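Local atomic coordinates of C-domain type II peptide synthetase (Streptomyces globisporus, PDB entry 4ZNM), a protein that is a free-standing condensation domain of nonribosomal peptide synthetase type, with a fold related to the CoA-dependent acyltransferases. Residues A51-G57 against D387-I393; D59-E65 against Y176-R180; D107-R113 against F144-D148; A164-R170 against E304-G308; R170-L175 against P186-P190. All coordinates share one frame; numbering follows the deposited sequence. Where two conformers were deposited one is given.

Interaction 1: residues A51-G57 against D387-I393; sequences AWRLTGG and DLTYSKI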
# COMPACT_ATOMS: atom_id res chain seq x y z
N ALA A 51 9.37 -2.06 8.65
CA ALA A 51 10.34 -2.12 9.74
C ALA A 51 9.64 -2.31 11.06
O ALA A 51 8.58 -1.71 11.31
CB ALA A 51 11.16 -0.86 9.77
N TRP A 52 10.27 -3.13 11.91
CA TRP A 52 9.79 -3.44 13.25
C TRP A 52 10.90 -3.19 14.26
O TRP A 52 12.05 -3.62 14.04
CB TRP A 52 9.37 -4.89 13.31
CG TRP A 52 8.12 -5.19 12.60
CD1 TRP A 52 6.88 -5.28 13.14
CD2 TRP A 52 7.97 -5.44 11.21
NE1 TRP A 52 5.97 -5.58 12.18
CE2 TRP A 52 6.61 -5.68 10.98
CE3 TRP A 52 8.85 -5.48 10.13
CZ2 TRP A 52 6.10 -5.96 9.72
CZ3 TRP A 52 8.36 -5.75 8.88
CH2 TRP A 52 6.99 -6.00 8.67
N ARG A 53 10.57 -2.52 15.35
CA ARG A 53 11.50 -2.36 16.48
C ARG A 53 11.42 -3.62 17.34
O ARG A 53 10.31 -3.98 17.79
CB ARG A 53 11.13 -1.10 17.29
CG ARG A 53 12.12 -0.68 18.35
CD ARG A 53 13.38 -0.04 17.79
NE ARG A 53 14.21 0.41 18.87
CZ ARG A 53 14.21 1.63 19.38
NH1 ARG A 53 14.98 1.89 20.42
NH2 ARG A 53 13.45 2.59 18.87
N LEU A 54 12.56 -4.27 17.56
CA LEU A 54 12.63 -5.53 18.36
C LEU A 54 13.30 -5.32 19.71
O LEU A 54 14.40 -4.80 19.76
CB LEU A 54 13.39 -6.63 17.62
CG LEU A 54 12.95 -6.95 16.19
CD1 LEU A 54 13.83 -8.09 15.61
CD2 LEU A 54 11.52 -7.35 16.18
N THR A 55 12.64 -5.73 20.78
CA THR A 55 13.16 -5.65 22.14
C THR A 55 13.37 -7.07 22.66
O THR A 55 12.42 -7.86 22.68
CB THR A 55 12.19 -4.89 23.08
OG1 THR A 55 11.87 -3.62 22.49
CG2 THR A 55 12.79 -4.70 24.48
N GLY A 56 14.60 -7.38 23.05
CA GLY A 56 14.93 -8.70 23.55
C GLY A 56 16.15 -9.23 22.84
O GLY A 56 16.59 -8.66 21.85
N GLY A 57 16.70 -10.32 23.36
CA GLY A 57 17.87 -10.93 22.76
C GLY A 57 17.48 -11.61 21.47
O GLY A 57 16.36 -12.05 21.33
N ASP A 387 10.13 -14.66 23.64
CA ASP A 387 10.88 -13.69 24.42
C ASP A 387 11.18 -12.41 23.63
O ASP A 387 11.90 -11.57 24.12
CB ASP A 387 12.18 -14.31 24.95
CG ASP A 387 13.26 -14.49 23.90
OD1 ASP A 387 13.02 -14.31 22.68
OD2 ASP A 387 14.38 -14.85 24.33
N LEU A 388 10.64 -12.29 22.41
CA LEU A 388 10.76 -11.05 21.64
C LEU A 388 9.47 -10.23 21.60
O LEU A 388 8.40 -10.75 21.30
CB LEU A 388 11.16 -11.34 20.22
CG LEU A 388 12.63 -11.44 19.90
CD1 LEU A 388 12.69 -11.70 18.41
CD2 LEU A 388 13.41 -10.17 20.30
N THR A 389 9.60 -8.94 21.91
CA THR A 389 8.57 -7.94 21.67
C THR A 389 8.85 -7.21 20.33
O THR A 389 9.98 -6.89 20.03
CB THR A 389 8.54 -6.93 22.84
OG1 THR A 389 8.13 -7.60 24.04
CG2 THR A 389 7.62 -5.73 22.53
N TYR A 390 7.83 -6.99 19.52
CA TYR A 390 8.02 -6.34 18.24
C TYR A 390 6.88 -5.35 17.99
O TYR A 390 5.72 -5.60 18.31
CB TYR A 390 8.13 -7.37 17.10
CG TYR A 390 6.94 -8.27 16.88
CD1 TYR A 390 6.08 -8.08 15.80
CD2 TYR A 390 6.69 -9.34 17.74
CE1 TYR A 390 4.98 -8.93 15.58
CE2 TYR A 390 5.62 -10.18 17.55
CZ TYR A 390 4.76 -9.97 16.47
OH TYR A 390 3.71 -10.84 16.28
N SER A 391 7.25 -4.21 17.41
CA SER A 391 6.38 -3.07 17.23
C SER A 391 6.63 -2.51 15.85
O SER A 391 7.74 -2.13 15.53
CB SER A 391 6.68 -2.05 18.33
OG SER A 391 5.57 -1.25 18.62
N LYS A 392 5.59 -2.46 15.02
CA LYS A 392 5.72 -1.91 13.68
C LYS A 392 6.12 -0.44 13.76
O LYS A 392 5.57 0.30 14.55
CB LYS A 392 4.39 -2.08 12.92
CG LYS A 392 4.40 -1.64 11.45
CD LYS A 392 5.12 -2.65 10.59
CE LYS A 392 5.43 -2.13 9.21
NZ LYS A 392 4.25 -1.70 8.50
N ILE A 393 7.08 -0.02 12.93
CA ILE A 393 7.49 1.38 12.87
C ILE A 393 6.65 2.03 11.75
O ILE A 393 6.90 1.83 10.57
CB ILE A 393 9.02 1.55 12.60
CG1 ILE A 393 9.86 1.08 13.79
CG2 ILE A 393 9.36 3.02 12.30
CD1 ILE A 393 11.36 1.02 13.50
O HOH W 1 7.48 0.09 8.63
O HOH W 2 15.46 -14.51 21.38
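Trp52 and Lys392 face each other as a non-hydrogen-bonded antiparallel pair, and the lysine lays its aliphatic chain across the indole. Lys392 CD sits 3.7 Å from the centroid of the five-membered ring of Trp52, 29° off the ring normal, a CH-pi contact over one face. The bend of the lysine chain at chi2 (76°) turns CD back over the ring. Beside it, Trp52 CD1 meets the edge of the Tyr390 ring at 3.9 Å from Tyr390 CD1, and Leu54 CD2 rests 3.5 Å from Tyr390 CB.

These side chains are positioned by a ladder of backbone bonds. Arg53 pairs with Ser391 and Thr55 with Thr389, each through two N-H...O bonds; Thr55 N to Thr389 O is 3.0 Å and nearly straight. Ile393 N adds a 2.8 Å bond to Ala51 O, and one water joins Ala51 N to Ile393 O. At the other end a second water donates to both Gly57 O and Asp387 OD1. The face carrying Trp52 and Tyr390 is covered by helix 162-180, through Met165, Ala169 and Leu173. Strand segments 51-55 and 388-392 run at 153° to each other, as neighbouring antiparallel strands of the mixed sheet in this condensation-domain fold.

Interaction 2: residues D59-E65 against Y176-R180; sequences DEETLRE and YAARR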
# COMPACT_ATOMS: atom_id res chain seq x y z
N ASP A 59 18.96 -14.46 18.54
CA ASP A 59 19.96 -15.40 18.01
C ASP A 59 19.88 -15.31 16.49
O ASP A 59 18.94 -15.81 15.87
CB ASP A 59 19.72 -16.83 18.48
CG ASP A 59 20.82 -17.77 18.02
OD1 ASP A 59 21.90 -17.73 18.62
OD2 ASP A 59 20.63 -18.53 17.05
N GLU A 60 20.89 -14.69 15.88
CA GLU A 60 20.83 -14.33 14.48
C GLU A 60 20.69 -15.54 13.57
O GLU A 60 19.93 -15.54 12.61
CB GLU A 60 22.08 -13.54 14.11
CG GLU A 60 22.13 -12.15 14.73
CD GLU A 60 23.52 -11.50 14.67
OE1 GLU A 60 24.40 -11.95 13.88
OE2 GLU A 60 23.75 -10.54 15.46
N GLU A 61 21.43 -16.59 13.90
CA GLU A 61 21.39 -17.80 13.09
C GLU A 61 20.01 -18.42 13.08
O GLU A 61 19.57 -18.96 12.07
CB GLU A 61 22.41 -18.82 13.61
CG GLU A 61 22.36 -20.16 12.90
CD GLU A 61 23.44 -21.12 13.39
OE1 GLU A 61 23.32 -22.33 13.11
OE2 GLU A 61 24.39 -20.65 14.06
N THR A 62 19.31 -18.37 14.21
CA THR A 62 17.97 -18.94 14.30
C THR A 62 16.98 -18.05 13.58
O THR A 62 16.04 -18.54 12.98
CB THR A 62 17.55 -19.16 15.77
OG1 THR A 62 18.52 -19.99 16.40
CG2 THR A 62 16.17 -19.87 15.89
N LEU A 63 17.19 -16.74 13.62
CA LEU A 63 16.31 -15.83 12.91
C LEU A 63 16.44 -16.05 11.41
O LEU A 63 15.44 -16.00 10.69
CB LEU A 63 16.61 -14.36 13.26
CG LEU A 63 15.66 -13.37 12.61
CD1 LEU A 63 14.25 -13.48 13.19
CD2 LEU A 63 16.16 -11.95 12.82
N ARG A 64 17.65 -16.36 10.94
CA ARG A 64 17.87 -16.62 9.53
C ARG A 64 17.15 -17.89 9.11
O ARG A 64 16.50 -17.94 8.06
CB ARG A 64 19.35 -16.71 9.24
CG ARG A 64 19.67 -17.05 7.83
CD ARG A 64 21.16 -16.87 7.58
NE ARG A 64 21.93 -17.91 8.20
CZ ARG A 64 22.75 -17.74 9.25
NH1 ARG A 64 23.39 -18.79 9.74
NH2 ARG A 64 22.93 -16.57 9.82
N GLU A 65 17.28 -18.92 9.92
CA GLU A 65 16.55 -20.16 9.67
C GLU A 65 15.04 -19.92 9.61
O GLU A 65 14.36 -20.47 8.75
CB GLU A 65 16.86 -21.20 10.74
CG GLU A 65 18.24 -21.83 10.67
CD GLU A 65 18.58 -22.65 11.93
OE1 GLU A 65 17.92 -22.48 12.98
OE2 GLU A 65 19.53 -23.47 11.86
N TYR A 176 10.48 -18.30 14.71
CA TYR A 176 11.73 -18.05 15.43
C TYR A 176 11.59 -18.48 16.90
O TYR A 176 12.38 -19.26 17.42
CB TYR A 176 12.12 -16.55 15.33
CG TYR A 176 13.23 -16.16 16.28
CD1 TYR A 176 14.55 -16.32 15.92
CD2 TYR A 176 12.96 -15.61 17.53
CE1 TYR A 176 15.57 -15.98 16.76
CE2 TYR A 176 13.98 -15.27 18.40
CZ TYR A 176 15.28 -15.46 18.01
OH TYR A 176 16.31 -15.13 18.83
N ALA A 177 10.55 -17.99 17.57
CA ALA A 177 10.33 -18.35 18.96
C ALA A 177 10.22 -19.85 19.10
O ALA A 177 10.79 -20.41 20.02
CB ALA A 177 9.11 -17.67 19.50
N ALA A 178 9.49 -20.51 18.22
CA ALA A 178 9.35 -21.96 18.41
C ALA A 178 10.72 -22.65 18.29
O ALA A 178 11.04 -23.54 19.07
CB ALA A 178 8.38 -22.54 17.42
N ARG A 179 11.54 -22.22 17.33
CA ARG A 179 12.89 -22.78 17.17
C ARG A 179 13.73 -22.58 18.40
O ARG A 179 14.50 -23.46 18.78
CB ARG A 179 13.60 -22.16 15.96
CG ARG A 179 13.19 -22.77 14.66
CD ARG A 179 13.95 -22.16 13.49
NE ARG A 179 13.59 -22.86 12.27
CZ ARG A 179 14.18 -23.97 11.86
NH1 ARG A 179 15.18 -24.49 12.54
NH2 ARG A 179 13.79 -24.55 10.74
N ARG A 180 13.57 -21.42 19.05
CA ARG A 180 14.26 -21.12 20.29
C ARG A 180 13.70 -21.92 21.46
O ARG A 180 14.27 -21.94 22.53
CB ARG A 180 14.19 -19.61 20.61
CG ARG A 180 14.89 -18.70 19.63
CD ARG A 180 16.40 -18.84 19.74
NE ARG A 180 16.90 -18.19 20.94
CZ ARG A 180 18.09 -18.44 21.50
NH1 ARG A 180 18.90 -19.37 20.99
NH2 ARG A 180 18.43 -17.78 22.58
O HOH W 3 18.62 -21.24 18.89
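This is a helix-to-helix contact at the start of helix 60-73 and the C-terminal part of helix 162-180, whose short segments cross at 127° with axes 9.2 Å apart. Tyr176 bridges them: its hydroxyl accepts from Asp59 N at 2.7 Å from Tyr176 OH, with an almost straight N-H...O angle of 174°. With CG of Tyr176 anti to its own N (chi1 168°), the ring reaches across to the first turn, which meets it at the edge through Asp59 O and Leu63 N. Thr62 CG2 packs 3.4 Å from Arg179 CB. Asp59 is the N-cap; its OD2 takes Thr62 N and Thr62 OG1 from opposite faces of the carboxylate plane. A water links Thr62 OG1 to Arg180 NH1.

Glu65 OE1 lies 3.4 Å from Arg179 NH1, but well out of the guanidinium plane, so this salt bridge is purely electrostatic; Arg179 NE pairs with Asp69. Between these segments the one direct hydrogen bond lies at the helix start; toward Glu65 and Asp59 the arginines offer charge, toward Thr62 aliphatic cover.

Interaction 3: residues D107-R113 against F144-D148; sequences DVDESER and FDQKD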
# COMPACT_ATOMS: atom_id res chain seq x y z
N ASP A 107 25.57 1.60 19.59
CA ASP A 107 24.92 1.74 20.89
C ASP A 107 24.71 3.22 21.17
O ASP A 107 25.50 3.83 21.87
CB ASP A 107 25.77 1.10 21.99
CG ASP A 107 25.04 1.03 23.33
OD1 ASP A 107 24.06 1.77 23.53
OD2 ASP A 107 25.48 0.24 24.20
N VAL A 108 23.64 3.79 20.63
CA VAL A 108 23.43 5.24 20.73
C VAL A 108 22.16 5.56 21.52
O VAL A 108 21.37 4.67 21.83
CB VAL A 108 23.38 5.87 19.33
CG1 VAL A 108 24.75 5.79 18.66
CG2 VAL A 108 22.31 5.18 18.46
N ASP A 109 21.96 6.83 21.84
CA ASP A 109 20.82 7.24 22.68
C ASP A 109 19.50 7.10 21.90
O ASP A 109 19.50 6.97 20.66
CB ASP A 109 21.04 8.68 23.21
CG ASP A 109 21.07 9.72 22.11
OD1 ASP A 109 20.24 9.64 21.18
OD2 ASP A 109 21.92 10.63 22.19
N GLU A 110 18.37 7.09 22.60
CA GLU A 110 17.10 6.68 21.99
C GLU A 110 16.75 7.46 20.72
O GLU A 110 16.37 6.87 19.69
CB GLU A 110 15.95 6.80 23.00
CG GLU A 110 14.55 6.46 22.41
CD GLU A 110 14.48 5.08 21.75
OE1 GLU A 110 15.33 4.23 22.09
OE2 GLU A 110 13.60 4.84 20.88
N SER A 111 16.83 8.79 20.78
CA SER A 111 16.45 9.57 19.59
C SER A 111 17.34 9.21 18.39
O SER A 111 16.90 9.18 17.24
CB SER A 111 16.51 11.08 19.86
OG SER A 111 17.82 11.51 20.14
N GLU A 112 18.60 8.91 18.65
CA GLU A 112 19.48 8.55 17.56
C GLU A 112 19.10 7.17 16.99
O GLU A 112 19.30 6.92 15.79
CB GLU A 112 20.93 8.59 18.01
CG GLU A 112 21.94 8.38 16.89
CD GLU A 112 21.89 9.47 15.82
OE1 GLU A 112 21.41 10.59 16.12
OE2 GLU A 112 22.30 9.19 14.68
N ARG A 113 18.54 6.30 17.83
CA ARG A 113 18.06 4.97 17.41
C ARG A 113 16.85 5.00 16.45
O ARG A 113 16.80 4.25 15.47
CB ARG A 113 17.71 4.12 18.64
CG ARG A 113 18.99 3.68 19.39
CD ARG A 113 18.76 2.66 20.47
NE ARG A 113 19.97 2.58 21.32
CZ ARG A 113 20.25 1.57 22.13
NH1 ARG A 113 19.39 0.57 22.26
NH2 ARG A 113 21.39 1.56 22.81
N PHE A 144 21.27 -2.33 17.63
CA PHE A 144 21.92 -1.31 18.44
C PHE A 144 22.79 -1.90 19.53
O PHE A 144 23.90 -1.42 19.80
CB PHE A 144 20.86 -0.41 19.05
CG PHE A 144 19.99 0.26 18.02
CD1 PHE A 144 20.48 1.29 17.23
CD2 PHE A 144 18.68 -0.14 17.85
CE1 PHE A 144 19.66 1.91 16.29
CE2 PHE A 144 17.87 0.49 16.92
CZ PHE A 144 18.37 1.50 16.14
N ASP A 145 22.25 -2.90 20.21
CA ASP A 145 22.95 -3.56 21.32
C ASP A 145 22.30 -4.93 21.44
O ASP A 145 21.54 -5.33 20.53
CB ASP A 145 22.89 -2.73 22.60
CG ASP A 145 21.47 -2.49 23.11
OD1 ASP A 145 20.62 -3.39 22.92
OD2 ASP A 145 21.20 -1.42 23.71
N GLN A 146 22.61 -5.67 22.49
CA GLN A 146 22.24 -7.09 22.56
C GLN A 146 20.73 -7.27 22.77
O GLN A 146 20.22 -8.39 22.68
CB GLN A 146 23.04 -7.80 23.66
CG GLN A 146 24.50 -8.08 23.28
CD GLN A 146 24.61 -9.06 22.11
OE1 GLN A 146 24.24 -10.22 22.21
NE2 GLN A 146 25.09 -8.57 20.99
N LYS A 147 20.02 -6.19 23.04
CA LYS A 147 18.58 -6.32 23.32
C LYS A 147 17.69 -5.31 22.58
O LYS A 147 16.46 -5.30 22.79
CB LYS A 147 18.32 -6.20 24.84
CG LYS A 147 18.82 -4.91 25.45
CD LYS A 147 18.62 -4.88 26.96
CE LYS A 147 19.19 -3.61 27.57
NZ LYS A 147 20.66 -3.49 27.35
N ASP A 148 18.28 -4.48 21.72
CA ASP A 148 17.49 -3.55 20.89
C ASP A 148 17.92 -3.58 19.42
O ASP A 148 19.10 -3.55 19.13
CB ASP A 148 17.63 -2.16 21.49
CG ASP A 148 16.63 -1.16 20.94
OD1 ASP A 148 15.64 -1.54 20.26
OD2 ASP A 148 16.84 0.04 21.24
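The aliphatic stem of Arg113 lies over the face of the Phe144 ring. Arg113 CG stands 3.6 Å from the Phe144 ring centroid, only 15° off the normal, a CH-pi contact. The extended run from CG to NE carries the guanidinium on past the ring until Phe144 CB lies over one of its faces; guanidinium and ring planes are 14° apart.

The ionic bonds gather round the guanidinium edge. NH1 of Arg113 donates to Asp148 OD2 at 2.8 Å, in the guanidinium plane and onto the anti lone pair of the oxygen. Asp145 OD2 is gripped end-on by Arg113 NH1 and NH2, both at 3.1 Å from it and both from the same face of its carboxylate plane. Asp107 OD1 pairs with Arg113 NH2 at 2.8 Å, completing a four-residue network that should favour charged carboxylates.

Backbone groups fix the participants. Arg113 NE donates to Val108 O at 2.6 Å, while Asp145 OD1 accepts from Lys147 N in an Asx turn. Asp109 caps the helix by accepting from Glu112 N.

The contact fastens the start of helix 110-125 to the turn between strands 137-143 and 148-156, and Arg53 of strand 47-55 also pairs with Asp148.

Interaction 4: residues A164-R170 against E304-G308; sequences AMHVIAR and EDTVG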
# COMPACT_ATOMS: atom_id res chain seq x y z
N ALA A 164 -0.16 -8.57 3.94
CA ALA A 164 0.77 -9.70 3.84
C ALA A 164 2.04 -9.48 4.64
O ALA A 164 2.59 -10.42 5.19
CB ALA A 164 1.12 -9.99 2.37
N MSE A 165 2.53 -8.24 4.67
CA MSE A 165 3.77 -7.92 5.39
C MSE A 165 3.54 -8.09 6.91
O MSE A 165 4.39 -8.57 7.64
CB MSE A 165 4.24 -6.49 5.09
CG MSE A 165 4.80 -6.27 3.70
SE MSE A 165 6.45 -7.21 3.37
CE MSE A 165 7.46 -6.60 4.90
N HIS A 166 2.37 -7.71 7.38
CA HIS A 166 2.01 -7.93 8.79
C HIS A 166 2.03 -9.45 9.07
O HIS A 166 2.63 -9.89 10.06
CB HIS A 166 0.67 -7.31 9.08
CG HIS A 166 0.11 -7.71 10.41
ND1 HIS A 166 0.13 -6.87 11.50
CD2 HIS A 166 -0.49 -8.85 10.81
CE1 HIS A 166 -0.44 -7.48 12.53
NE2 HIS A 166 -0.82 -8.69 12.14
N VAL A 167 1.44 -10.26 8.19
CA VAL A 167 1.43 -11.72 8.33
C VAL A 167 2.85 -12.31 8.32
O VAL A 167 3.18 -13.19 9.13
CB VAL A 167 0.56 -12.39 7.24
CG1 VAL A 167 0.72 -13.93 7.25
CG2 VAL A 167 -0.95 -12.03 7.44
N ILE A 168 3.72 -11.81 7.44
CA ILE A 168 5.08 -12.34 7.31
C ILE A 168 5.87 -12.13 8.61
O ILE A 168 6.63 -12.99 9.05
CB ILE A 168 5.79 -11.68 6.14
CG1 ILE A 168 5.15 -12.14 4.81
CG2 ILE A 168 7.31 -12.00 6.15
CD1 ILE A 168 5.59 -11.29 3.61
N ALA A 169 5.70 -10.95 9.19
CA ALA A 169 6.41 -10.58 10.39
C ALA A 169 5.90 -11.44 11.55
O ALA A 169 6.69 -11.97 12.34
CB ALA A 169 6.23 -9.09 10.69
N ARG A 170 4.59 -11.66 11.59
CA ARG A 170 4.00 -12.44 12.69
C ARG A 170 4.48 -13.87 12.60
O ARG A 170 4.93 -14.46 13.60
CB ARG A 170 2.48 -12.40 12.70
CG ARG A 170 1.93 -13.31 13.81
CD ARG A 170 0.62 -13.87 13.53
NE ARG A 170 0.56 -14.69 12.33
CZ ARG A 170 -0.59 -15.17 11.88
NH1 ARG A 170 -1.69 -14.91 12.56
NH2 ARG A 170 -0.66 -15.91 10.76
N GLU A 304 -7.08 -14.71 5.30
CA GLU A 304 -6.51 -13.71 6.22
C GLU A 304 -5.09 -14.03 6.69
O GLU A 304 -4.39 -13.14 7.13
CB GLU A 304 -7.42 -13.55 7.46
CG GLU A 304 -7.54 -14.78 8.35
CD GLU A 304 -8.62 -14.62 9.42
OE1 GLU A 304 -8.73 -15.51 10.29
OE2 GLU A 304 -9.35 -13.60 9.39
N ASP A 305 -4.69 -15.29 6.63
CA ASP A 305 -3.32 -15.69 6.91
C ASP A 305 -2.49 -15.88 5.63
O ASP A 305 -1.40 -16.47 5.68
CB ASP A 305 -3.32 -16.99 7.72
CG ASP A 305 -4.00 -16.81 9.08
OD1 ASP A 305 -3.73 -15.78 9.75
OD2 ASP A 305 -4.83 -17.66 9.47
N THR A 306 -3.02 -15.41 4.50
CA THR A 306 -2.43 -15.68 3.18
C THR A 306 -1.52 -14.56 2.70
O THR A 306 -1.95 -13.40 2.62
CB THR A 306 -3.49 -15.88 2.08
OG1 THR A 306 -4.34 -16.97 2.43
CG2 THR A 306 -2.81 -16.19 0.72
N VAL A 307 -0.30 -14.93 2.32
CA VAL A 307 0.63 -13.98 1.70
C VAL A 307 0.37 -13.91 0.21
O VAL A 307 0.30 -14.92 -0.51
CB VAL A 307 2.09 -14.37 2.04
CG1 VAL A 307 3.11 -13.49 1.30
CG2 VAL A 307 2.31 -14.27 3.55
N GLY A 308 0.20 -12.67 -0.24
CA GLY A 308 -0.05 -12.34 -1.62
C GLY A 308 -0.41 -10.86 -1.72
O GLY A 308 -0.52 -10.17 -0.71
O HOH W 4 0.09 -17.29 8.10
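Val307 wedges its two methyl groups against one side of helix 162-180, while Arg170, further along that helix, reaches over to Asp305. From Val307 CB the branches part: CG2 meets Ile168 CG1 at 3.8 Å and Val167 CG1 at 4.0 Å, whereas CG1 turns to Ile168 CD1 and to Ala164 CB, the latter 4.2 Å from Val307 CG1. The first torsion (chi1 174°) places CG1 opposite the backbone N, toward Ala164 and Ile168 CD1, and leaves CG2 for Val167 and Ile168 CG1. Val307 lies across Ile168 but runs antiparallel to the side chain of Val167.

Backbone carbonyls border this apolar patch. Ala164 CB is 3.5 Å from Gly308 O, and Val167 CG2 is 3.6 Å from Glu304 O.

The polar end is less exactly aligned. Arg170 NH2 donates to Asp305 OD1 at 3.2 Å with an angle of 148°, coming from above the carboxylate plane, 59° out of it. One water accepts weakly from Arg170 NH2 and donates to Asp305 O, giving the pair a second connection.

The contact thus attaches loop 304-308, between strands 288-295 and 312-319, to helix 162-180. Met165 and Ile168 of the helix also touch strand 148-156 through Leu153, and Trp163 donates to Glu304 O.

Interaction 5: residues R170-L175 against P186-P190; sequences RDLLNL and PLPEP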
# COMPACT_ATOMS: atom_id res chain seq x y z
N ARG A 170 4.59 -11.66 11.59
CA ARG A 170 4.00 -12.44 12.69
C ARG A 170 4.48 -13.87 12.60
O ARG A 170 4.93 -14.46 13.60
CB ARG A 170 2.48 -12.40 12.70
CG ARG A 170 1.93 -13.31 13.81
CD ARG A 170 0.62 -13.87 13.53
NE ARG A 170 0.56 -14.69 12.33
CZ ARG A 170 -0.59 -15.17 11.88
NH1 ARG A 170 -1.69 -14.91 12.56
NH2 ARG A 170 -0.66 -15.91 10.76
N ASP A 171 4.38 -14.43 11.41
CA ASP A 171 4.80 -15.80 11.18
C ASP A 171 6.29 -15.96 11.50
O ASP A 171 6.69 -16.94 12.11
CB ASP A 171 4.53 -16.19 9.74
CG ASP A 171 3.03 -16.40 9.44
OD1 ASP A 171 2.16 -16.18 10.34
OD2 ASP A 171 2.73 -16.80 8.29
N LEU A 172 7.09 -15.01 11.04
CA LEU A 172 8.55 -15.09 11.20
C LEU A 172 8.95 -15.15 12.66
O LEU A 172 9.73 -16.00 13.06
CB LEU A 172 9.23 -13.88 10.56
CG LEU A 172 10.71 -13.73 10.86
CD1 LEU A 172 11.45 -14.86 10.17
CD2 LEU A 172 11.21 -12.38 10.42
N LEU A 173 8.41 -14.22 13.45
CA LEU A 173 8.79 -14.15 14.85
C LEU A 173 8.20 -15.31 15.67
O LEU A 173 8.79 -15.74 16.66
CB LEU A 173 8.40 -12.78 15.41
CG LEU A 173 9.20 -11.68 14.65
CD1 LEU A 173 8.89 -10.35 15.23
CD2 LEU A 173 10.70 -11.89 14.74
N ASN A 174 7.07 -15.84 15.23
CA ASN A 174 6.50 -17.05 15.85
C ASN A 174 7.36 -18.28 15.55
O ASN A 174 7.70 -19.03 16.45
CB ASN A 174 5.08 -17.26 15.34
CG ASN A 174 4.45 -18.54 15.84
OD1 ASN A 174 4.82 -19.64 15.42
ND2 ASN A 174 3.45 -18.40 16.70
N LEU A 175 7.73 -18.46 14.28
CA LEU A 175 8.56 -19.61 13.91
C LEU A 175 9.95 -19.51 14.60
O LEU A 175 10.53 -20.52 15.00
CB LEU A 175 8.72 -19.68 12.38
CG LEU A 175 7.39 -20.01 11.67
CD1 LEU A 175 7.52 -19.80 10.21
CD2 LEU A 175 6.89 -21.47 11.97
N PRO A 186 0.27 -22.20 18.19
CA PRO A 186 0.48 -22.69 16.82
C PRO A 186 0.00 -21.68 15.80
O PRO A 186 -0.94 -20.92 16.07
CB PRO A 186 -0.38 -23.95 16.75
CG PRO A 186 -1.44 -23.74 17.79
CD PRO A 186 -0.72 -23.01 18.92
N LEU A 187 0.65 -21.67 14.64
CA LEU A 187 0.18 -20.87 13.52
C LEU A 187 -0.93 -21.64 12.84
O LEU A 187 -0.83 -22.86 12.71
CB LEU A 187 1.31 -20.58 12.53
CG LEU A 187 2.48 -19.73 13.04
CD1 LEU A 187 3.55 -19.61 11.96
CD2 LEU A 187 1.99 -18.36 13.47
N PRO A 188 -1.98 -20.95 12.38
CA PRO A 188 -2.96 -21.66 11.55
C PRO A 188 -2.35 -22.10 10.21
O PRO A 188 -1.39 -21.51 9.74
CB PRO A 188 -4.06 -20.61 11.36
CG PRO A 188 -3.37 -19.29 11.51
CD PRO A 188 -2.31 -19.52 12.54
N GLU A 189 -2.89 -23.14 9.60
CA GLU A 189 -2.45 -23.55 8.28
C GLU A 189 -2.89 -22.47 7.28
O GLU A 189 -4.06 -22.10 7.25
CB GLU A 189 -3.03 -24.92 7.93
CG GLU A 189 -2.37 -25.62 6.73
CD GLU A 189 -0.92 -26.05 6.99
OE1 GLU A 189 -0.50 -26.17 8.17
OE2 GLU A 189 -0.20 -26.27 5.99
N PRO A 190 -1.96 -21.93 6.49
CA PRO A 190 -2.44 -20.86 5.63
C PRO A 190 -2.97 -21.36 4.30
O PRO A 190 -2.54 -22.38 3.77
CB PRO A 190 -1.19 -20.00 5.42
CG PRO A 190 -0.06 -20.99 5.47
CD PRO A 190 -0.50 -22.11 6.39
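Asp171 OD1 is held side-on by its neighbour Arg170 and brushed by Leu187 from the loop. Arg170 NE reaches it at 3.0 Å, nearly along the C-O axis of Asp171 OD1, and Arg170 NH2 at 2.9 Å on the syn lone pair; the oxygen lies close to the guanidinium plane for both. The second oxygen, OD2, is bound by His74 and Arg73, so both carboxylate oxygens have partners and the charged form is probably favoured.

Leu187 fits into the frame these polar groups make. Its CG lies 3.3 Å from Asn174 OD1, and CD2 lies 3.4 Å from Asn174 CG and 3.8 Å from Asp171 OD1. CD2 also covers one face of the Arg170 guanidinium, at 4.1 Å from Arg170 NE. The other methyl, Leu187 CD1, lies 3.8 Å from Leu175 CD2, the apolar pair of the contact. The first torsion of Leu187 (chi1 -64°) lays CG and both methyls along the Asn174 amide. That amide is tied to the loop just before this segment, ND2 donating to Pro185 O.

No hydrogen bond joins residues 170-175 to 186-190. What holds them is a leucine packed against the Asn174 amide, Asp171 OD1, one face of the Arg170 guanidinium and Leu175. The chemistry is therefore van der Waals contact against a surface that is part ionic, part amide and part apolar.

Overall arrangement
Helix 162-180 carries interactions 4, 5 and 2 in that order along its length: interactions 4 and 5, with centres 9 Å apart, share Arg170, and the centres of interactions 5 and 2 are 13 Å apart. The strand pair of interaction 1 lies against the same helix, Tyr390 packing on Leu173 and Trp52 on Ala169. Interaction 3 lies about 28 Å between centres from interactions 4 and 5, yet joins interaction 1 through the Arg53-Asp148 salt bridge. Along the chain interaction 1 encloses the other four; interaction 3 closes before interactions 4 and 5 open. Strands more than 300 residues apart in sequence thus meet in one sheet, with helix 162-180 packed on its face.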